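Side-chain contacts in caspase recruitment domain-containing protein 19 (Homo sapiens, PDB 4FH0), which binds BCL10 through its caspase recruitment domain, the part described here, and inhibits the activation of NF-kappa-B that BCL10 induces: residues Q27-D30 / R31-Q35; Y40-I43 / L44-E48; A57-R60 / V61-D65; C64-M67 / S68-R72. The protein carries 2 engineered substitutions. One frame throughout, in Å; residues are numbered along the deposited sequence.

Contact 1: residues Q27-D30 / R31-Q35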
loop_
_atom_site.group_PDB
_atom_site.type_symbol
_atom_site.label_atom_id
_atom_site.label_comp_id
_atom_site.label_asym_id
_atom_site.label_seq_id
_atom_site.Cartn_x
_atom_site.Cartn_y
_atom_site.Cartn_z
ATOM N N GLN A 27 0.438 11.381 -4.805
ATOM C CA GLN A 27 0.833 10.840 -6.104
ATOM C C GLN A 27 1.427 9.456 -5.964
ATOM O O GLN A 27 1.152 8.600 -6.787
ATOM C CB GLN A 27 1.806 11.770 -6.828
ATOM C CG GLN A 27 1.186 13.088 -7.254
ATOM C CD GLN A 27 0.183 12.948 -8.416
ATOM O OE1 GLN A 27 -0.013 11.869 -8.958
ATOM N NE2 GLN A 27 -0.435 14.063 -8.808
ATOM N N GLN A 28 2.254 9.222 -4.948
ATOM C CA GLN A 28 2.820 7.878 -4.786
ATOM C C GLN A 28 1.732 6.860 -4.491
ATOM O O GLN A 28 1.729 5.766 -5.050
ATOM C CB GLN A 28 3.885 7.864 -3.676
ATOM C CG GLN A 28 5.154 8.641 -4.016
ATOM C CD GLN A 28 6.054 8.798 -2.804
ATOM O OE1 GLN A 28 5.610 9.166 -1.732
ATOM N NE2 GLN A 28 7.335 8.495 -2.971
ATOM N N VAL A 29 0.832 7.202 -3.580
ATOM C CA VAL A 29 -0.235 6.289 -3.229
ATOM C C VAL A 29 -1.105 6.000 -4.457
ATOM O O VAL A 29 -1.526 4.864 -4.699
ATOM C CB VAL A 29 -1.071 6.835 -2.055
ATOM C CG1 VAL A 29 -2.317 5.979 -1.828
ATOM C CG2 VAL A 29 -0.178 6.912 -0.804
ATOM N N ASP A 30 -1.410 7.040 -5.223
ATOM C CA ASP A 30 -2.252 6.842 -6.387
ATOM C C ASP A 30 -1.611 5.863 -7.361
ATOM O O ASP A 30 -2.308 5.010 -7.930
ATOM C CB ASP A 30 -2.522 8.178 -7.071
ATOM C CG ASP A 30 -3.313 9.123 -6.204
ATOM O OD1 ASP A 30 -3.832 8.706 -5.122
ATOM O OD2 ASP A 30 -3.387 10.296 -6.609
ATOM N N ARG A 31 -0.299 5.978 -7.565
ATOM C CA ARG A 31 0.381 5.074 -8.482
ATOM C C ARG A 31 0.459 3.654 -7.934
ATOM O O ARG A 31 0.388 2.698 -8.701
ATOM C CB ARG A 31 1.774 5.585 -8.796
ATOM C CG ARG A 31 1.718 6.851 -9.611
ATOM C CD ARG A 31 3.064 7.441 -9.775
ATOM N NE ARG A 31 3.018 8.587 -10.663
ATOM C CZ ARG A 31 3.918 9.563 -10.682
ATOM N NH1 ARG A 31 4.944 9.577 -9.836
ATOM N NH2 ARG A 31 3.778 10.549 -11.543
ATOM N N ILE A 32 0.627 3.513 -6.617
ATOM C CA ILE A 32 0.617 2.212 -5.991
ATOM C C ILE A 32 -0.747 1.543 -6.192
ATOM O O ILE A 32 -0.822 0.355 -6.515
ATOM C CB ILE A 32 0.960 2.350 -4.498
ATOM C CG1 ILE A 32 2.451 2.708 -4.359
ATOM C CG2 ILE A 32 0.659 1.074 -3.749
ATOM C CD1 ILE A 32 2.874 3.183 -2.970
ATOM N N ILE A 33 -1.817 2.300 -6.000
ATOM C CA ILE A 33 -3.154 1.769 -6.183
ATOM C C ILE A 33 -3.335 1.292 -7.621
ATOM O O ILE A 33 -3.879 0.209 -7.876
ATOM C CB ILE A 33 -4.196 2.806 -5.802
ATOM C CG1 ILE A 33 -4.255 2.903 -4.282
ATOM C CG2 ILE A 33 -5.581 2.453 -6.366
ATOM C CD1 ILE A 33 -4.902 4.158 -3.808
ATOM N N LEU A 34 -2.858 2.086 -8.573
ATOM C CA LEU A 34 -2.956 1.681 -9.973
ATOM C C LEU A 34 -2.176 0.404 -10.255
ATOM O O LEU A 34 -2.656 -0.480 -10.956
ATOM C CB LEU A 34 -2.520 2.801 -10.881
ATOM C CG LEU A 34 -3.585 3.894 -10.901
ATOM C CD1 LEU A 34 -3.102 5.024 -11.759
ATOM C CD2 LEU A 34 -4.910 3.358 -11.415
ATOM N N GLN A 35 -0.997 0.289 -9.672
ATOM C CA GLN A 35 -0.191 -0.912 -9.806
ATOM C C GLN A 35 -0.940 -2.145 -9.293
ATOM O O GLN A 35 -0.847 -3.219 -9.871
ATOM C CB GLN A 35 1.101 -0.740 -9.018
ATOM C CG GLN A 35 2.139 -1.740 -9.358
ATOM C CD GLN A 35 2.587 -1.558 -10.786
ATOM O OE1 GLN A 35 2.786 -0.431 -11.256
ATOM N NE2 GLN A 35 2.714 -2.642 -11.482
#
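Four successive i to i+4 bonds join Q27-D30 to R31-Q35 within helix 26-37, running from the amides of R31, I32, I33 and L34 to the carbonyls of Q27, Q28, V29 and D30, with N to O lengths between 2.9 and 3.1 Å. On the buried side V29 and I33 meet one turn apart. V29 turns its CG1 anti to the backbone N (chi1 171°), and this methyl lies 3.7 Å from I33 CD1, the two side chains slanting across each other; I33 has a second conformer, so this contact is less certain. In the conformer described, I33 CG1 lies 3.4 Å from V29 O. I32 lies against the helix in the same manner, its CG1 coming to 3.2 Å from Q28 O. These aliphatic groups face the other helices of the CARD bundle: V29 touches L59 and L63 of helix 59-73, I32 touches A84 and L85, and I33 touches A49 and F52. On another side of the helix the extended chain of R31 starts by brushing the carbonyl of the preceding turn, with CG 3.4 Å from Q27 O. Q28 sends its amide back to the start of the helix, where OE1 accepts from S25 N. The chemistry is thus divided: the carbonyl oxygens are engaged by backbone amides, and the branched side chains add purely apolar packing toward the domain interior.

Contact 2: residues Y40-I43 / L44-E48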
loop_
_atom_site.group_PDB
_atom_site.type_symbol
_atom_site.label_atom_id
_atom_site.label_comp_id
_atom_site.label_asym_id
_atom_site.label_seq_id
_atom_site.Cartn_x
_atom_site.Cartn_y
_atom_site.Cartn_z
ATOM N N TYR A 40 -1.782 -8.199 -13.184
ATOM C CA TYR A 40 -2.110 -9.526 -12.678
ATOM C C TYR A 40 -1.029 -9.972 -11.693
ATOM O O TYR A 40 0.143 -9.986 -12.027
ATOM C CB TYR A 40 -2.224 -10.548 -13.817
ATOM C CG TYR A 40 -2.724 -11.886 -13.318
ATOM C CD1 TYR A 40 -4.084 -12.128 -13.177
ATOM C CD2 TYR A 40 -1.841 -12.881 -12.920
ATOM C CE1 TYR A 40 -4.550 -13.311 -12.662
ATOM C CE2 TYR A 40 -2.310 -14.073 -12.410
ATOM C CZ TYR A 40 -3.666 -14.280 -12.288
ATOM O OH TYR A 40 -4.131 -15.479 -11.779
ATOM N N PRO A 41 -1.419 -10.368 -10.485
ATOM C CA PRO A 41 -2.789 -10.458 -10.007
ATOM C C PRO A 41 -3.379 -9.088 -9.800
ATOM O O PRO A 41 -2.678 -8.108 -9.582
ATOM C CB PRO A 41 -2.644 -11.178 -8.661
ATOM C CG PRO A 41 -1.283 -10.844 -8.211
ATOM C CD PRO A 41 -0.451 -10.808 -9.462
ATOM N N GLN A 42 -4.690 -9.025 -9.880
ATOM C CA GLN A 42 -5.405 -7.817 -9.518
ATOM C C GLN A 42 -5.740 -7.858 -8.035
ATOM O O GLN A 42 -6.540 -8.676 -7.573
ATOM C CB GLN A 42 -6.681 -7.695 -10.329
ATOM C CG GLN A 42 -7.450 -6.436 -10.024
ATOM C CD GLN A 42 -8.681 -6.274 -10.892
ATOM O OE1 GLN A 42 -9.527 -7.169 -10.979
ATOM N NE2 GLN A 42 -8.786 -5.136 -11.548
ATOM N N ILE A 43 -5.075 -7.000 -7.280
ATOM C CA ILE A 43 -5.249 -6.954 -5.840
ATOM C C ILE A 43 -6.439 -6.085 -5.453
ATOM O O ILE A 43 -7.156 -6.390 -4.487
ATOM C CB ILE A 43 -3.967 -6.442 -5.199
ATOM C CG1 ILE A 43 -2.791 -7.358 -5.586
ATOM C CG2 ILE A 43 -4.108 -6.316 -3.693
ATOM C CD1 ILE A 43 -3.035 -8.818 -5.380
ATOM N N LEU A 44 -6.665 -5.015 -6.214
ATOM C CA LEU A 44 -7.766 -4.086 -5.972
ATOM C C LEU A 44 -8.681 -3.998 -7.168
ATOM O O LEU A 44 -8.229 -3.763 -8.290
ATOM C CB LEU A 44 -7.232 -2.694 -5.664
ATOM C CG LEU A 44 -6.329 -2.540 -4.440
ATOM C CD1 LEU A 44 -5.837 -1.086 -4.356
ATOM C CD2 LEU A 44 -7.040 -2.955 -3.164
ATOM N N THR A 45 -9.975 -4.178 -6.924
ATOM C CA THR A 45 -10.954 -3.990 -7.974
ATOM C C THR A 45 -11.036 -2.512 -8.352
ATOM O O THR A 45 -10.511 -1.660 -7.642
ATOM C CB THR A 45 -12.347 -4.425 -7.496
ATOM O OG1 THR A 45 -12.765 -3.559 -6.439
ATOM C CG2 THR A 45 -12.332 -5.865 -7.015
ATOM N N ASN A 46 -11.709 -2.197 -9.452
ATOM C CA ASN A 46 -11.889 -0.805 -9.823
ATOM C C ASN A 46 -12.601 -0.012 -8.733
ATOM O O ASN A 46 -12.209 1.101 -8.432
ATOM C CB ASN A 46 -12.675 -0.686 -11.132
ATOM C CG ASN A 46 -11.857 -1.066 -12.343
ATOM O OD1 ASN A 46 -10.713 -1.519 -12.236
ATOM N ND2 ASN A 46 -12.444 -0.891 -13.508
ATOM N N LYS A 47 -13.640 -0.586 -8.130
ATOM C CA LYS A 47 -14.344 0.138 -7.071
ATOM C C LYS A 47 -13.453 0.361 -5.848
ATOM O O LYS A 47 -13.470 1.433 -5.249
ATOM C CB LYS A 47 -15.656 -0.558 -6.683
ATOM N N GLU A 48 -12.657 -0.637 -5.498
ATOM C CA GLU A 48 -11.730 -0.485 -4.368
ATOM C C GLU A 48 -10.673 0.559 -4.676
ATOM O O GLU A 48 -10.310 1.377 -3.819
ATOM C CB GLU A 48 -11.063 -1.810 -4.024
ATOM C CG GLU A 48 -12.025 -2.760 -3.345
ATOM C CD GLU A 48 -11.541 -4.178 -3.272
ATOM O OE1 GLU A 48 -10.601 -4.555 -4.008
ATOM O OE2 GLU A 48 -12.136 -4.935 -2.472
HETATM O O HOH W 1 -9.585 -6.789 -3.121
#
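L44, the first residue of L44-E48, lies next to I43 in the turn leading into helix 46-52, and its CD2 comes to 3.7 Å from I43 O. The carbonyl of L44 meets the extended side chain of Q42, which runs past it with CG 3.3 Å from L44 O; the amide end of Q42 instead donates through NE2 to N37 O. The L44 side chain is buried against I33 and L36 of helix 26-37 and against H69; an alanine here would probably open a gap between the turn and these helices. T45 is the N-cap: its OG1 accepts from E48 N at 3.1 Å, while T45 N donates to E48 OE1 at 3.0 Å. The two reciprocal bonds make a capping box. N46 begins the helix with its amide plane at 81° to that of Q42, and its OD1 is taken by N37 ND2, so N37 serves both side chains. E48 completes the box, its carboxylate reached on the anti side of OE1 with the donor 32° out of the carboxylate plane. Water 1 stands 2.6 Å from E48 OE1 and 2.8 Å from I43 O, though it has more acceptors around it than protons to give. The carboxylate, sitting at a helix start, is likely to be favoured as the anion by the T45 N-H and the positive end of the helix dipole.

Contact 3: residues A57-R60 / V61-D65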
loop_
_atom_site.group_PDB
_atom_site.type_symbol
_atom_site.label_atom_id
_atom_site.label_comp_id
_atom_site.label_asym_id
_atom_site.label_seq_id
_atom_site.Cartn_x
_atom_site.Cartn_y
_atom_site.Cartn_z
ATOM N N ALA A 57 -11.419 11.949 1.217
ATOM C CA ALA A 57 -11.001 11.329 2.489
ATOM C C ALA A 57 -9.515 11.591 2.725
ATOM O O ALA A 57 -8.751 11.591 1.767
ATOM C CB ALA A 57 -11.252 9.839 2.435
ATOM N N SER A 58 -9.099 11.781 3.980
ATOM C CA SER A 58 -7.684 12.057 4.252
ATOM C C SER A 58 -6.810 10.892 3.794
ATOM O O SER A 58 -7.171 9.716 3.909
ATOM C CB SER A 58 -7.408 12.336 5.728
ATOM O OG SER A 58 -7.179 11.142 6.450
ATOM N N LEU A 59 -5.651 11.239 3.259
ATOM C CA LEU A 59 -4.727 10.244 2.745
ATOM C C LEU A 59 -4.350 9.224 3.817
ATOM O O LEU A 59 -4.315 8.027 3.536
ATOM C CB LEU A 59 -3.500 10.936 2.167
ATOM C CG LEU A 59 -2.468 9.988 1.595
ATOM C CD1 LEU A 59 -3.026 9.193 0.443
ATOM C CD2 LEU A 59 -1.273 10.803 1.153
ATOM N N ARG A 60 -4.097 9.677 5.046
ATOM C CA ARG A 60 -3.675 8.738 6.083
ATOM C C ARG A 60 -4.785 7.714 6.386
ATOM O O ARG A 60 -4.503 6.527 6.602
ATOM C CB ARG A 60 -3.242 9.454 7.362
ATOM C CG ARG A 60 -2.802 8.516 8.489
ATOM C CD ARG A 60 -1.878 9.214 9.508
ATOM N NE ARG A 60 -1.280 8.275 10.467
ATOM C CZ ARG A 60 -1.890 7.841 11.566
ATOM N NH1 ARG A 60 -3.121 8.254 11.856
ATOM N NH2 ARG A 60 -1.278 6.983 12.376
ATOM N N VAL A 61 -6.037 8.171 6.407
ATOM C CA VAL A 61 -7.159 7.280 6.671
ATOM C C VAL A 61 -7.252 6.240 5.554
ATOM O O VAL A 61 -7.393 5.039 5.827
ATOM C CB VAL A 61 -8.476 8.071 6.824
ATOM C CG1 VAL A 61 -9.702 7.131 6.765
ATOM C CG2 VAL A 61 -8.451 8.837 8.129
ATOM N N ARG A 62 -7.165 6.687 4.300
ATOM C CA ARG A 62 -7.190 5.771 3.170
ATOM C C ARG A 62 -6.024 4.787 3.242
ATOM O O ARG A 62 -6.209 3.603 2.981
ATOM C CB ARG A 62 -7.191 6.550 1.862
ATOM C CG ARG A 62 -8.523 7.196 1.579
ATOM C CD ARG A 62 -8.501 7.961 0.287
ATOM N NE ARG A 62 -7.886 9.278 0.391
ATOM C CZ ARG A 62 -6.931 9.761 -0.398
ATOM N NH1 ARG A 62 -6.366 9.007 -1.326
ATOM N NH2 ARG A 62 -6.523 11.019 -0.226
ATOM N N LEU A 63 -4.842 5.254 3.621
ATOM C CA LEU A 63 -3.688 4.348 3.701
ATOM C C LEU A 63 -3.869 3.313 4.790
ATOM O O LEU A 63 -3.553 2.152 4.598
ATOM C CB LEU A 63 -2.392 5.102 3.953
ATOM C CG LEU A 63 -1.641 5.557 2.743
ATOM C CD1 LEU A 63 -0.469 6.389 3.240
ATOM C CD2 LEU A 63 -1.174 4.343 1.934
ATOM N N CYS A 64 -4.328 3.741 5.960
ATOM C CA CYS A 64 -4.550 2.796 7.036
ATOM C C CYS A 64 -5.585 1.761 6.611
ATOM O O CYS A 64 -5.458 0.582 6.937
ATOM C CB CYS A 64 -5.018 3.515 8.296
ATOM S SG CYS A 64 -3.751 4.522 9.125
ATOM N N ASP A 65 -6.620 2.197 5.900
ATOM C CA ASP A 65 -7.636 1.259 5.429
ATOM C C ASP A 65 -7.053 0.314 4.378
ATOM O O ASP A 65 -7.382 -0.858 4.354
ATOM C CB ASP A 65 -8.867 1.994 4.885
ATOM C CG ASP A 65 -9.680 2.645 5.968
ATOM O OD1 ASP A 65 -9.451 2.357 7.159
ATOM O OD2 ASP A 65 -10.554 3.458 5.606
#
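The start of helix 59-73 is marked by the N-cap serine S58 and by R62, which folds back onto A57, the residue before the cap. The OG of S58 accepts from V61 N at 3.2 Å, three residues on. A chi1 of 87° sets OG between the backbone N and the carbonyl carbon, and from there it also lies 3.1 Å from V61 CG2, a tight approach to the methyl that flanks the V61 backbone N. R62 grips the carbonyl of A57 side-on with two nitrogens, NE at 2.8 Å and NH2 at 3.0 Å from A57 O. The oxygen lies close to the guanidinium plane, only 8° out of it, but the two donors reach it differently: NE stands above the carbonyl plane, whereas NH2 lies nearly along the C=O axis. The bend of the arginine at chi3 (-80°) turns the head back toward the chain, and its aliphatic part packs on the methyl of A57, where R62 CG and A57 CB are 3.9 Å apart. L59 CA sits over one face of the guanidinium, and L59 CD1 lies 3.8 Å from R62 NH1. In the CARD helical bundle this arginine also ties neighbouring elements together, since NH2 forms a salt bridge with E26 at the start of helix 26-37 and NH1 donates to F52 O at the end of helix 46-52. The i to i+4 series starts at the cap itself, with R62 N donating to S58 O, and continues with L63 N to L59 O and C64 N to R60 O. The extended chain of R60 passes C64, its CG 4.2 Å from C64 SG.

Contact 4: residues C64-M67 / S68-R72. Engineered in segment 64-67: M67 (natural residue Leu).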
loop_
_atom_site.group_PDB
_atom_site.type_symbol
_atom_site.label_atom_id
_atom_site.label_comp_id
_atom_site.label_asym_id
_atom_site.label_seq_id
_atom_site.Cartn_x
_atom_site.Cartn_y
_atom_site.Cartn_z
ATOM N N CYS A 64 -4.328 3.741 5.960
ATOM C CA CYS A 64 -4.550 2.796 7.036
ATOM C C CYS A 64 -5.585 1.761 6.611
ATOM O O CYS A 64 -5.458 0.582 6.937
ATOM C CB CYS A 64 -5.018 3.515 8.296
ATOM S SG CYS A 64 -3.751 4.522 9.125
ATOM N N ASP A 65 -6.620 2.197 5.900
ATOM C CA ASP A 65 -7.636 1.259 5.429
ATOM C C ASP A 65 -7.053 0.314 4.378
ATOM O O ASP A 65 -7.382 -0.858 4.354
ATOM C CB ASP A 65 -8.867 1.994 4.885
ATOM C CG ASP A 65 -9.680 2.645 5.968
ATOM O OD1 ASP A 65 -9.451 2.357 7.159
ATOM O OD2 ASP A 65 -10.554 3.458 5.606
ATOM N N LEU A 66 -6.164 0.816 3.530
ATOM C CA LEU A 66 -5.495 -0.042 2.552
ATOM C C LEU A 66 -4.648 -1.085 3.272
ATOM O O LEU A 66 -4.656 -2.263 2.907
ATOM C CB LEU A 66 -4.647 0.794 1.592
ATOM C CG LEU A 66 -3.873 -0.035 0.559
ATOM C CD1 LEU A 66 -4.767 -0.847 -0.329
ATOM C CD2 LEU A 66 -2.984 0.890 -0.278
HETATM N N MSE A 67 -3.910 -0.663 4.294
HETATM C CA MSE A 67 -3.104 -1.623 5.033
HETATM C C MSE A 67 -3.960 -2.707 5.657
HETATM O O MSE A 67 -3.601 -3.874 5.598
HETATM C CB MSE A 67 -2.289 -0.944 6.130
HETATM C CG MSE A 67 -1.336 0.117 5.636
HETATM SE SE MSE A 67 -0.023 -0.546 4.328
HETATM C CE MSE A 67 -0.786 0.268 2.749
ATOM N N SER A 68 -5.098 -2.327 6.240
ATOM C CA SER A 68 -5.987 -3.313 6.828
ATOM C C SER A 68 -6.507 -4.270 5.774
ATOM O O SER A 68 -6.617 -5.465 6.011
ATOM C CB SER A 68 -7.155 -2.628 7.519
ATOM O OG SER A 68 -6.706 -1.836 8.595
ATOM N N HIS A 69 -6.870 -3.733 4.620
ATOM C CA HIS A 69 -7.354 -4.542 3.523
ATOM C C HIS A 69 -6.323 -5.580 3.081
ATOM O O HIS A 69 -6.652 -6.753 2.914
ATOM C CB HIS A 69 -7.729 -3.614 2.373
ATOM C CG HIS A 69 -8.193 -4.326 1.145
ATOM N ND1 HIS A 69 -9.511 -4.345 0.760
ATOM C CD2 HIS A 69 -7.515 -5.025 0.206
ATOM C CE1 HIS A 69 -9.629 -5.037 -0.358
ATOM N NE2 HIS A 69 -8.436 -5.474 -0.708
ATOM N N LEU A 70 -5.072 -5.156 2.913
ATOM C CA LEU A 70 -4.025 -6.064 2.461
ATOM C C LEU A 70 -3.715 -7.107 3.518
ATOM O O LEU A 70 -3.525 -8.279 3.192
ATOM C CB LEU A 70 -2.769 -5.274 2.113
ATOM C CG LEU A 70 -2.885 -4.290 0.952
ATOM C CD1 LEU A 70 -1.712 -3.344 0.966
ATOM C CD2 LEU A 70 -2.970 -5.019 -0.381
ATOM N N GLN A 71 -3.634 -6.687 4.776
ATOM C CA GLN A 71 -3.347 -7.635 5.851
ATOM C C GLN A 71 -4.407 -8.721 5.942
ATOM O O GLN A 71 -4.078 -9.893 6.222
ATOM C CB GLN A 71 -3.194 -6.910 7.198
ATOM C CG GLN A 71 -1.962 -5.999 7.238
ATOM C CD GLN A 71 -1.955 -4.991 8.365
ATOM O OE1 GLN A 71 -2.732 -5.077 9.293
ATOM N NE2 GLN A 71 -1.045 -4.040 8.289
ATOM N N ARG A 72 -5.672 -8.363 5.728
ATOM C CA ARG A 72 -6.738 -9.375 5.819
ATOM C C ARG A 72 -6.787 -10.286 4.588
ATOM O O ARG A 72 -7.232 -11.440 4.671
ATOM C CB ARG A 72 -8.111 -8.723 6.111
ATOM C CG ARG A 72 -8.833 -8.038 4.959
ATOM C CD ARG A 72 -10.268 -7.597 5.359
ATOM N NE ARG A 72 -10.270 -6.672 6.497
ATOM C CZ ARG A 72 -10.311 -5.339 6.416
ATOM N NH1 ARG A 72 -10.365 -4.725 5.244
ATOM N NH2 ARG A 72 -10.284 -4.611 7.524
HETATM O O HOH W 2 -9.905 -1.748 4.986
#
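A chi1 of 178° swings the isobutyl group of L66 away from its backbone N and along the helix toward L70, whose own CG is anti to its carbonyl carbon. L66 CG and L70 CD1 come to 4.0 Å, an i to i+4 apolar pair on the inward face of helix 59-73 in the CARD bundle. Beside it lies M67, an engineered selenomethionine where the natural residue is leucine. Its chain bends at chi2 and chi3, and CE runs alongside L70 to 4.1 Å from L70 CD1; L11 and F81 of the flanking helices touch both side chains. Q71 lays its chain over the carbonyl of M67, with CG 3.1 Å from M67 O, and its NE2 lies 4.0 Å from M67 CB. Shortening Q71 to an alanine is likely to uncover this carbonyl and the flank of M67, and to lose the contact with V12 of helix 7-18. On the outer face, H69 N donates to D65 O at 2.9 Å. The same oxygen accepts a hydrogen bond from water 2, which accepts from R72 NH1 at 3.0 Å and lies at the edge of the guanidinium, while S68 O sits 3.7 Å above its plane, over the centre.

Contacts 1 and 4 lie wholly within helices, whereas contacts 2 and 3 span the residues leading into a helix and its first turn. All four are partly buried: V29, I32 and I33 of contact 1 and L66, M67 and L70 of contact 4 face inward, while contacts 2 and 3 put more at the surface, apart from I43, L44, R62 and L63. Contacts 3 and 4 divide helix 59-73, the first its polar, capped end. V29 of contact 1 packs on L59 of contact 3, and I33, in the conformer described, on L44 of contact 2. Contact 2 reaches contact 4 at I43 with L70 and E48 with H69. Both helix starts are capped by a hydroxyl, but only contact 2 closes a capping box.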